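Putative cytochrome P450 120 (Synechocystis sp., PDB 2VE3) probably acts as a haem-dependent monooxygenase of the cytochrome P450 family, and binds retinoic acid in a pocket beside the haem. Local coordinates at residues A[205-210]-A[247-252]; A[209-214]-A[223-228]; A[121-126]-A[156-161]. All blocks are in the same frame, centred on the assembly; numbering follows the deposited sequence.

Contact 1: residues A[205-210]-A[247-252]; sequences AELEKI and QILLLL. With HEM (protoporphyrin IX containing Fe), chain C.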
loop_
_atom_site.group_PDB
_atom_site.type_symbol
_atom_site.label_atom_id
_atom_site.label_comp_id
_atom_site.label_asym_id
_atom_site.label_seq_id
_atom_site.Cartn_x
_atom_site.Cartn_y
_atom_site.Cartn_z
ATOM N N ALA A 205 21.848 -1.769 -9.020
ATOM C CA ALA A 205 23.298 -1.600 -9.017
ATOM C C ALA A 205 23.773 -0.972 -7.712
ATOM O O ALA A 205 24.807 -1.357 -7.188
ATOM C CB ALA A 205 23.754 -0.779 -10.229
ATOM N N GLU A 206 23.001 -0.023 -7.187
ATOM C CA GLU A 206 23.260 0.587 -5.878
ATOM C C GLU A 206 23.011 -0.349 -4.710
ATOM O O GLU A 206 23.791 -0.377 -3.761
ATOM C CB GLU A 206 22.408 1.848 -5.681
ATOM C CG GLU A 206 22.873 3.015 -6.503
ATOM C CD GLU A 206 24.332 3.340 -6.235
ATOM O OE1 GLU A 206 24.624 3.844 -5.124
ATOM O OE2 GLU A 206 25.175 3.074 -7.132
ATOM N N LEU A 207 21.896 -1.076 -4.761
ATOM C CA LEU A 207 21.534 -1.981 -3.676
ATOM C C LEU A 207 22.549 -3.128 -3.591
ATOM O O LEU A 207 22.867 -3.580 -2.495
ATOM C CB LEU A 207 20.097 -2.514 -3.817
ATOM C CG LEU A 207 18.898 -1.607 -4.140
ATOM C CD1 LEU A 207 17.621 -2.441 -4.160
ATOM C CD2 LEU A 207 18.743 -0.390 -3.213
ATOM N N GLU A 208 23.048 -3.578 -4.747
ATOM C CA GLU A 208 24.166 -4.524 -4.802
ATOM C C GLU A 208 25.372 -3.979 -4.033
ATOM O O GLU A 208 25.953 -4.696 -3.224
ATOM C CB GLU A 208 24.542 -4.886 -6.246
ATOM C CG GLU A 208 25.787 -5.795 -6.364
ATOM C CD GLU A 208 25.859 -6.611 -7.655
ATOM O OE1 GLU A 208 24.810 -6.822 -8.321
ATOM O OE2 GLU A 208 26.975 -7.076 -7.997
ATOM N N LYS A 209 25.716 -2.709 -4.268
ATOM C CA LYS A 209 26.808 -2.038 -3.543
ATOM C C LYS A 209 26.523 -1.993 -2.046
ATOM O O LYS A 209 27.383 -2.349 -1.241
ATOM C CB LYS A 209 27.046 -0.619 -4.071
ATOM C CG LYS A 209 27.746 -0.541 -5.429
ATOM C CD LYS A 209 29.258 -0.418 -5.276
ATOM C CE LYS A 209 29.980 -0.520 -6.625
ATOM N NZ LYS A 209 31.416 -0.947 -6.491
ATOM N N ILE A 210 25.315 -1.552 -1.690
ATOM C CA ILE A 210 24.881 -1.465 -0.296
ATOM C C ILE A 210 24.962 -2.826 0.394
ATOM O O ILE A 210 25.387 -2.900 1.547
ATOM C CB ILE A 210 23.445 -0.898 -0.174
ATOM C CG1 ILE A 210 23.418 0.597 -0.492
ATOM C CG2 ILE A 210 22.882 -1.120 1.221
ATOM C CD1 ILE A 210 22.061 1.100 -0.878
ATOM N N GLN A 247 14.062 -8.412 -3.216
ATOM C CA GLN A 247 13.313 -8.388 -1.953
ATOM C C GLN A 247 13.370 -7.029 -1.228
ATOM O O GLN A 247 12.346 -6.569 -0.729
ATOM C CB GLN A 247 13.714 -9.553 -1.019
ATOM C CG GLN A 247 13.436 -10.986 -1.566
ATOM C CD GLN A 247 11.950 -11.349 -1.707
ATOM O OE1 GLN A 247 11.058 -10.492 -1.619
ATOM N NE2 GLN A 247 11.682 -12.626 -1.922
ATOM N N ILE A 248 14.547 -6.388 -1.164
ATOM C CA ILE A 248 14.621 -5.057 -0.553
ATOM C C ILE A 248 13.981 -4.008 -1.422
ATOM O O ILE A 248 13.383 -3.087 -0.909
ATOM C CB ILE A 248 16.056 -4.551 -0.167
ATOM C CG1 ILE A 248 17.125 -5.120 -1.100
ATOM C CG2 ILE A 248 16.311 -4.797 1.313
ATOM C CD1 ILE A 248 18.556 -4.580 -0.852
ATOM N N LEU A 249 14.119 -4.132 -2.738
ATOM C CA LEU A 249 13.469 -3.175 -3.627
ATOM C C LEU A 249 11.949 -3.168 -3.369
ATOM O O LEU A 249 11.334 -2.109 -3.389
ATOM C CB LEU A 249 13.776 -3.491 -5.092
ATOM C CG LEU A 249 13.279 -2.575 -6.213
ATOM C CD1 LEU A 249 13.956 -1.218 -6.158
ATOM C CD2 LEU A 249 13.533 -3.233 -7.582
ATOM N N LEU A 250 11.366 -4.348 -3.125
ATOM C CA LEU A 250 9.924 -4.485 -2.883
ATOM C C LEU A 250 9.524 -3.861 -1.564
ATOM O O LEU A 250 8.593 -3.053 -1.518
ATOM C CB LEU A 250 9.481 -5.956 -2.963
ATOM C CG LEU A 250 8.034 -6.327 -2.579
ATOM C CD1 LEU A 250 6.992 -5.646 -3.459
ATOM C CD2 LEU A 250 7.837 -7.844 -2.598
ATOM N N LEU A 251 10.246 -4.208 -0.501
ATOM C CA LEU A 251 10.011 -3.654 0.834
ATOM C C LEU A 251 10.142 -2.137 0.858
ATOM O O LEU A 251 9.343 -1.463 1.504
ATOM C CB LEU A 251 10.992 -4.239 1.853
ATOM C CG LEU A 251 10.868 -5.697 2.282
ATOM C CD1 LEU A 251 11.940 -5.989 3.344
ATOM C CD2 LEU A 251 9.495 -5.971 2.817
ATOM N N LEU A 252 11.162 -1.606 0.177
ATOM C CA LEU A 252 11.306 -0.151 0.044
ATOM C C LEU A 252 10.191 0.485 -0.791
ATOM O O LEU A 252 9.749 1.570 -0.477
ATOM C CB LEU A 252 12.665 0.221 -0.573
ATOM C CG LEU A 252 13.950 -0.106 0.176
ATOM C CD1 LEU A 252 15.099 -0.077 -0.818
ATOM C CD2 LEU A 252 14.180 0.877 1.343
HETATM C CHA HEM C . 0.638 -7.303 0.077
HETATM C CHB HEM C . -1.929 -3.302 1.095
HETATM C CHC HEM C . 1.897 -1.419 3.438
HETATM C CHD HEM C . 4.620 -5.118 1.966
HETATM C C1A HEM C . -0.418 -6.404 0.150
HETATM C C2A HEM C . -1.760 -6.572 -0.377
HETATM C C3A HEM C . -2.466 -5.465 -0.074
HETATM C C4A HEM C . -1.589 -4.559 0.626
HETATM C CMA HEM C . -3.935 -5.155 -0.417
HETATM C CAA HEM C . -2.282 -7.836 -1.100
HETATM C CBA HEM C . -2.143 -7.752 -2.617
HETATM C CGA HEM C . -2.522 -9.105 -3.181
HETATM O O1A HEM C . -3.712 -9.500 -3.005
HETATM O O2A HEM C . -1.647 -9.779 -3.799
HETATM C C1B HEM C . -1.133 -2.464 1.852
HETATM C C2B HEM C . -1.545 -1.226 2.499
HETATM C C3B HEM C . -0.486 -0.709 3.155
HETATM C C4B HEM C . 0.622 -1.602 2.934
HETATM C CMB HEM C . -2.976 -0.646 2.430
HETATM C CAB HEM C . -0.377 0.609 3.988
HETATM C CBB HEM C . -1.374 1.089 4.749
HETATM C C1C HEM C . 2.969 -2.267 3.297
HETATM C C2C HEM C . 4.274 -2.114 3.908
HETATM C C3C HEM C . 5.037 -3.139 3.505
HETATM C C4C HEM C . 4.227 -3.962 2.607
HETATM C CMC HEM C . 4.674 -0.975 4.886
HETATM C CAC HEM C . 6.506 -3.443 3.919
HETATM C CBC HEM C . 7.560 -2.743 3.484
HETATM C C1D HEM C . 3.827 -5.994 1.253
HETATM C C2D HEM C . 4.334 -7.117 0.509
HETATM C C3D HEM C . 3.102 -7.802 -0.091
HETATM C C4D HEM C . 1.964 -7.035 0.378
HETATM C CMD HEM C . 5.821 -7.528 0.349
HETATM C CAD HEM C . 3.056 -9.061 -0.988
HETATM C CBD HEM C . 2.550 -10.227 -0.141
HETATM C CGD HEM C . 2.515 -11.498 -0.956
HETATM O O1D HEM C . 2.366 -12.577 -0.329
HETATM O O2D HEM C . 2.636 -11.461 -2.217
HETATM N NA HEM C . -0.353 -5.170 0.751
HETATM N NB HEM C . 0.204 -2.653 2.125
HETATM N NC HEM C . 2.971 -3.399 2.500
HETATM N ND HEM C . 2.431 -5.981 1.169
HETATM FE FE HEM C . 1.249 -4.398 1.909
#
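Leu207 turns its CG away from its own carbonyl carbon and beside its backbone N (chi1 -47°), which places both methyls against helix 241-272. Ile248, whose chi1 of 30° lies off a staggered position, has its CD1 against Leu207. The two side chains slide past each other in opposite directions: Ile248 CD1 lies 3.9 Å from Leu207 CB and 4.0 Å from Leu207 CD1. The forked end of Leu207 splits its work. CD1 crosses the start of Leu249 at about a right angle, 4.1 Å from Leu249 CB, while CD2 faces Leu252 CD1 at 4.4 Å.

The short helix segments cross at 108° with their axes 11.1 Å apart. At such a spacing branched aliphatic residues suit the interface: Leu207 and Ile248 fill the space together, and Leu207 touches Ile248, its neighbour Leu249 and, one turn on, Leu252. Phe174 of helix 170-181 also packs on Leu249 and Leu252.

Helix 192-215 is the G-helix of the P450 fold, and helix 241-272 is the I-helix, which runs over the distal face of the haem. Its other side serves the cofactor: Leu250 CD2 is 3.6 Å from the haem methyl CMD, and Leu250 also touches retinoic acid. The Leu207 cluster is purely apolar and relies on shape and burial, while Glu208 and Lys245 pair beside it in a salt bridge between the same two helices.

Contact 2: residues A[209-214]-A[223-228]; sequences KIIKAR and DALGIL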
loop_
_atom_site.group_PDB
_atom_site.type_symbol
_atom_site.label_atom_id
_atom_site.label_comp_id
_atom_site.label_asym_id
_atom_site.label_seq_id
_atom_site.Cartn_x
_atom_site.Cartn_y
_atom_site.Cartn_z
ATOM N N LYS A 209 25.716 -2.709 -4.268
ATOM C CA LYS A 209 26.808 -2.038 -3.543
ATOM C C LYS A 209 26.523 -1.993 -2.046
ATOM O O LYS A 209 27.383 -2.349 -1.241
ATOM C CB LYS A 209 27.046 -0.619 -4.071
ATOM C CG LYS A 209 27.746 -0.541 -5.429
ATOM C CD LYS A 209 29.258 -0.418 -5.276
ATOM C CE LYS A 209 29.980 -0.520 -6.625
ATOM N NZ LYS A 209 31.416 -0.947 -6.491
ATOM N N ILE A 210 25.315 -1.552 -1.690
ATOM C CA ILE A 210 24.881 -1.465 -0.296
ATOM C C ILE A 210 24.962 -2.826 0.394
ATOM O O ILE A 210 25.387 -2.900 1.547
ATOM C CB ILE A 210 23.445 -0.898 -0.174
ATOM C CG1 ILE A 210 23.418 0.597 -0.492
ATOM C CG2 ILE A 210 22.882 -1.120 1.221
ATOM C CD1 ILE A 210 22.061 1.100 -0.878
ATOM N N ILE A 211 24.556 -3.888 -0.304
ATOM C CA ILE A 211 24.596 -5.264 0.243
ATOM C C ILE A 211 26.032 -5.782 0.468
ATOM O O ILE A 211 26.325 -6.356 1.520
ATOM C CB ILE A 211 23.764 -6.262 -0.628
ATOM C CG1 ILE A 211 22.263 -6.027 -0.429
ATOM C CG2 ILE A 211 24.094 -7.719 -0.301
ATOM C CD1 ILE A 211 21.388 -6.607 -1.537
ATOM N N LYS A 212 26.913 -5.584 -0.514
ATOM C CA LYS A 212 28.335 -5.966 -0.395
ATOM C C LYS A 212 29.071 -5.241 0.739
ATOM O O LYS A 212 30.019 -5.771 1.319
ATOM C CB LYS A 212 29.070 -5.742 -1.720
ATOM C CG LYS A 212 28.547 -6.582 -2.892
ATOM C CD LYS A 212 29.062 -8.022 -2.849
ATOM C CE LYS A 212 28.770 -8.765 -4.139
ATOM N NZ LYS A 212 29.200 -7.968 -5.327
ATOM N N ALA A 213 28.635 -4.027 1.048
ATOM C CA ALA A 213 29.162 -3.293 2.186
ATOM C C ALA A 213 28.755 -3.956 3.506
ATOM O O ALA A 213 29.597 -4.166 4.387
ATOM C CB ALA A 213 28.701 -1.846 2.138
ATOM N N ARG A 214 27.470 -4.301 3.625
ATOM C CA ARG A 214 26.908 -4.878 4.853
ATOM C C ARG A 214 27.457 -6.278 5.166
ATOM O O ARG A 214 27.517 -6.679 6.336
ATOM C CB ARG A 214 25.369 -4.882 4.780
ATOM C CG ARG A 214 24.645 -5.681 5.873
ATOM C CD ARG A 214 24.646 -4.971 7.214
ATOM N NE ARG A 214 23.770 -3.808 7.171
ATOM C CZ ARG A 214 22.622 -3.688 7.835
ATOM N NH1 ARG A 214 22.193 -4.654 8.640
ATOM N NH2 ARG A 214 21.913 -2.577 7.703
ATOM N N ASP A 223 17.683 -4.418 11.253
ATOM C CA ASP A 223 16.828 -3.992 10.143
ATOM C C ASP A 223 16.452 -5.133 9.182
ATOM O O ASP A 223 16.866 -6.285 9.368
ATOM C CB ASP A 223 17.513 -2.853 9.367
ATOM C CG ASP A 223 18.855 -3.261 8.758
ATOM O OD1 ASP A 223 19.302 -4.412 8.933
ATOM O OD2 ASP A 223 19.467 -2.409 8.083
ATOM N N ALA A 224 15.685 -4.785 8.143
ATOM C CA ALA A 224 15.202 -5.742 7.149
ATOM C C ALA A 224 16.320 -6.376 6.318
ATOM O O ALA A 224 16.309 -7.588 6.104
ATOM C CB ALA A 224 14.150 -5.092 6.246
ATOM N N LEU A 225 17.275 -5.567 5.861
ATOM C CA LEU A 225 18.404 -6.058 5.053
ATOM C C LEU A 225 19.271 -7.080 5.806
ATOM O O LEU A 225 19.649 -8.116 5.253
ATOM C CB LEU A 225 19.260 -4.885 4.543
ATOM C CG LEU A 225 20.451 -5.216 3.630
ATOM C CD1 LEU A 225 20.026 -5.984 2.366
ATOM C CD2 LEU A 225 21.249 -3.969 3.260
ATOM N N GLY A 226 19.571 -6.774 7.067
ATOM C CA GLY A 226 20.265 -7.701 7.967
ATOM C C GLY A 226 19.513 -9.001 8.166
ATOM O O GLY A 226 20.103 -10.076 8.087
ATOM N N ILE A 227 18.204 -8.901 8.390
ATOM C CA ILE A 227 17.332 -10.078 8.444
ATOM C C ILE A 227 17.414 -10.962 7.186
ATOM O O ILE A 227 17.535 -12.184 7.299
ATOM C CB ILE A 227 15.860 -9.716 8.842
ATOM C CG1 ILE A 227 15.815 -9.304 10.315
ATOM C CG2 ILE A 227 14.923 -10.912 8.662
ATOM C CD1 ILE A 227 14.471 -8.851 10.822
ATOM N N LEU A 228 17.387 -10.354 6.003
ATOM C CA LEU A 228 17.468 -11.113 4.751
ATOM C C LEU A 228 18.836 -11.747 4.527
ATOM O O LEU A 228 18.943 -12.846 3.986
ATOM C CB LEU A 228 17.104 -10.235 3.548
ATOM C CG LEU A 228 15.683 -9.661 3.479
ATOM C CD1 LEU A 228 15.511 -8.762 2.233
ATOM C CD2 LEU A 228 14.672 -10.797 3.509
#
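Arg214 and Asp223 form the polar half of this contact, a two-pronged salt bridge. The arginine presents its NH1 and NH2 to the two carboxylate oxygens, and the planes of the groups are only 7° apart. Arg214 NH1 donates to Asp223 OD1 over 2.9 Å on the syn side, somewhat out of the carboxylate plane. Its companion, Arg214 NH2 to Asp223 OD2, refines to 2.5 Å, so short that the exact length is doubtful. With CG anti to the backbone N and bends at chi2 and chi3, the chain sets the guanidinium edge against the carboxylate, and NH2 also makes a weak hydrogen bond to Met160 O.

Helix capping comes next. With its CG in the crowded position between backbone N and carbonyl carbon (chi1 61°), Asp223 serves as N-cap of helix 224-230: Gly226 N donates to Asp223 OD1 over 3.0 Å. This N-H arrives 45° out of the carboxylate plane, on the face opposite to Arg214 NH1. Glycine fits here, since a beta carbon would crowd that same NH1.

The apolar half belongs to Leu225, whose fork reaches two isoleucines. Leu225 CD1 meets Ile211 CG1 at 3.6 Å, and Leu225 CD2 meets Ile210 CG2 at 3.9 Å; Ile248 of helix 241-272 also packs on this leucine.

Thus Asp223 does double service, its buried charge probably balanced by both the arginine and the helix N-terminus, and the short helix 224-230 is joined to helix 192-215 by a salt bridge and by apolar packing.

Contact 3: residues A[121-126]-A[156-161]; sequences LPKMDG and ATLFMG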
loop_
_atom_site.group_PDB
_atom_site.type_symbol
_atom_site.label_atom_id
_atom_site.label_comp_id
_atom_site.label_asym_id
_atom_site.label_seq_id
_atom_site.Cartn_x
_atom_site.Cartn_y
_atom_site.Cartn_z
ATOM N N LEU A 121 11.049 2.345 16.425
ATOM C CA LEU A 121 10.473 3.628 16.863
ATOM C C LEU A 121 11.387 4.860 16.971
ATOM O O LEU A 121 11.064 5.895 16.374
ATOM C CB LEU A 121 9.691 3.460 18.164
ATOM C CG LEU A 121 8.272 2.950 17.991
ATOM C CD1 LEU A 121 7.498 3.299 19.233
ATOM C CD2 LEU A 121 7.658 3.617 16.774
ATOM N N PRO A 122 12.501 4.763 17.743
ATOM C CA PRO A 122 13.385 5.919 17.945
ATOM C C PRO A 122 13.827 6.608 16.639
ATOM O O PRO A 122 13.726 7.833 16.537
ATOM C CB PRO A 122 14.591 5.311 18.674
ATOM C CG PRO A 122 14.036 4.135 19.386
ATOM C CD PRO A 122 12.990 3.576 18.479
ATOM N N LYS A 123 14.299 5.833 15.659
ATOM C CA LYS A 123 14.727 6.396 14.373
ATOM C C LYS A 123 13.541 6.924 13.594
ATOM O O LYS A 123 13.652 7.950 12.918
ATOM C CB LYS A 123 15.476 5.376 13.497
ATOM C CG LYS A 123 16.916 5.040 13.903
ATOM C CD LYS A 123 16.915 4.028 15.035
ATOM C CE LYS A 123 15.911 2.910 14.762
ATOM N NZ LYS A 123 15.155 2.545 15.977
ATOM N N MET A 124 12.419 6.208 13.677
ATOM C CA MET A 124 11.199 6.615 12.979
ATOM C C MET A 124 10.668 7.934 13.515
ATOM O O MET A 124 10.335 8.814 12.747
ATOM C CB MET A 124 10.100 5.552 13.054
ATOM C CG MET A 124 8.878 5.926 12.206
ATOM S SD MET A 124 7.449 4.861 12.424
ATOM C CE MET A 124 8.054 3.315 11.747
ATOM N N ASP A 125 10.601 8.051 14.836
ATOM C CA ASP A 125 10.136 9.267 15.494
ATOM C C ASP A 125 11.089 10.445 15.264
ATOM O O ASP A 125 10.654 11.588 15.153
ATOM C CB ASP A 125 9.937 9.009 16.991
ATOM C CG ASP A 125 9.275 10.178 17.712
ATOM O OD1 ASP A 125 8.371 10.821 17.132
ATOM O OD2 ASP A 125 9.652 10.445 18.870
ATOM N N GLY A 126 12.388 10.148 15.196
ATOM C CA GLY A 126 13.407 11.150 14.902
ATOM C C GLY A 126 13.285 11.694 13.486
ATOM O O GLY A 126 13.441 12.897 13.267
ATOM N N ALA A 156 13.926 3.821 3.770
ATOM C CA ALA A 156 15.353 3.617 3.468
ATOM C C ALA A 156 16.135 3.442 4.764
ATOM O O ALA A 156 16.943 2.523 4.892
ATOM C CB ALA A 156 15.906 4.765 2.642
ATOM N N THR A 157 15.844 4.301 5.738
ATOM C CA THR A 157 16.501 4.269 7.047
ATOM C C THR A 157 16.296 2.967 7.816
ATOM O O THR A 157 17.272 2.340 8.228
ATOM C CB THR A 157 16.074 5.474 7.920
ATOM O OG1 THR A 157 16.493 6.676 7.273
ATOM C CG2 THR A 157 16.690 5.417 9.331
ATOM N N LEU A 158 15.043 2.568 8.005
ATOM C CA LEU A 158 14.731 1.419 8.858
ATOM C C LEU A 158 14.995 0.057 8.209
ATOM O O LEU A 158 15.234 -0.928 8.918
ATOM C CB LEU A 158 13.288 1.492 9.372
ATOM C CG LEU A 158 12.955 2.596 10.383
ATOM C CD1 LEU A 158 11.466 2.629 10.589
ATOM C CD2 LEU A 158 13.671 2.388 11.729
ATOM N N PHE A 159 14.956 0.000 6.876
ATOM C CA PHE A 159 15.163 -1.264 6.160
ATOM C C PHE A 159 16.614 -1.492 5.729
ATOM O O PHE A 159 17.041 -2.631 5.566
ATOM C CB PHE A 159 14.227 -1.398 4.946
ATOM C CG PHE A 159 12.757 -1.341 5.286
ATOM C CD1 PHE A 159 12.291 -1.702 6.549
ATOM C CD2 PHE A 159 11.831 -0.936 4.328
ATOM C CE1 PHE A 159 10.940 -1.653 6.849
ATOM C CE2 PHE A 159 10.475 -0.883 4.625
ATOM C CZ PHE A 159 10.027 -1.239 5.888
ATOM N N MET A 160 17.359 -0.408 5.541
ATOM C CA MET A 160 18.735 -0.498 5.078
ATOM C C MET A 160 19.775 0.055 6.060
ATOM O O MET A 160 20.778 -0.607 6.328
ATOM C CB MET A 160 18.873 0.167 3.703
ATOM C CG MET A 160 18.216 -0.632 2.570
ATOM S SD MET A 160 18.656 0.012 0.957
ATOM C CE MET A 160 17.886 1.635 1.034
ATOM N N GLY A 161 19.533 1.249 6.600
ATOM C CA GLY A 161 20.497 1.928 7.487
ATOM C C GLY A 161 20.581 3.429 7.238
ATOM O O GLY A 161 20.205 3.910 6.159
#
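The D and E helices of the P450 fold, 121-137 and 143-159, meet here where the first begins and the second ends, with Leu158 of the E helix reaching across to Lys123 and Met124 of the D helix. Its two methyls serve different neighbours. Leu158 CD1 takes Met124 CE at 3.7 Å, the side chains crossing at about a right angle, and Met124 in turn rests on Leu399 of helix 394-411. Leu158 CD2 lies against the aliphatic part of the lysine, 3.8 Å from Lys123 CE and 3.9 Å from Lys123 CB.

Lysine suits this exposed edge because its chain folds back (chi2 81°, chi3 45°), offering methylenes to the leucine while NZ bonds to Ser119 O. Thr157 adds its methyl, CG2 standing 4.3 Å from Lys123 CB, and spends its hydroxyl on Asp153 O in its own helix. With an alanine in place of Leu158, the Met124 methyl and the lysine methylenes would probably lose their common partner, leaving a gap between the helices. The pairing is therefore apolar even at its solvent-exposed lysine, the polar ends being satisfied by backbone carbonyls nearby.

Overall arrangement
Contacts 1 and 2 are neighbours, their centres about 8 Å apart, and both draw on helix 192-215. Ile248 CD1 joins them, lying 3.5 Å from Ile211 CD1 and 3.8 Å from Leu225 CD1. Contact 3 stands further off, its centre about 14 Å from that of contact 2 and 16 Å from that of contact 1, yet segment 156-161 touches both: Leu225 N probably bonds to Phe159 O at 3.0 Å, and Leu252 CD1 packs 3.8 Å from Met160 CE. Contact 1 reaches the haem through Leu250 and Leu251, and contact 3 through Phe159. Leu250 also lines the retinoic acid pocket, while the Leu249 side chain stands about 11 Å from retinoic acid.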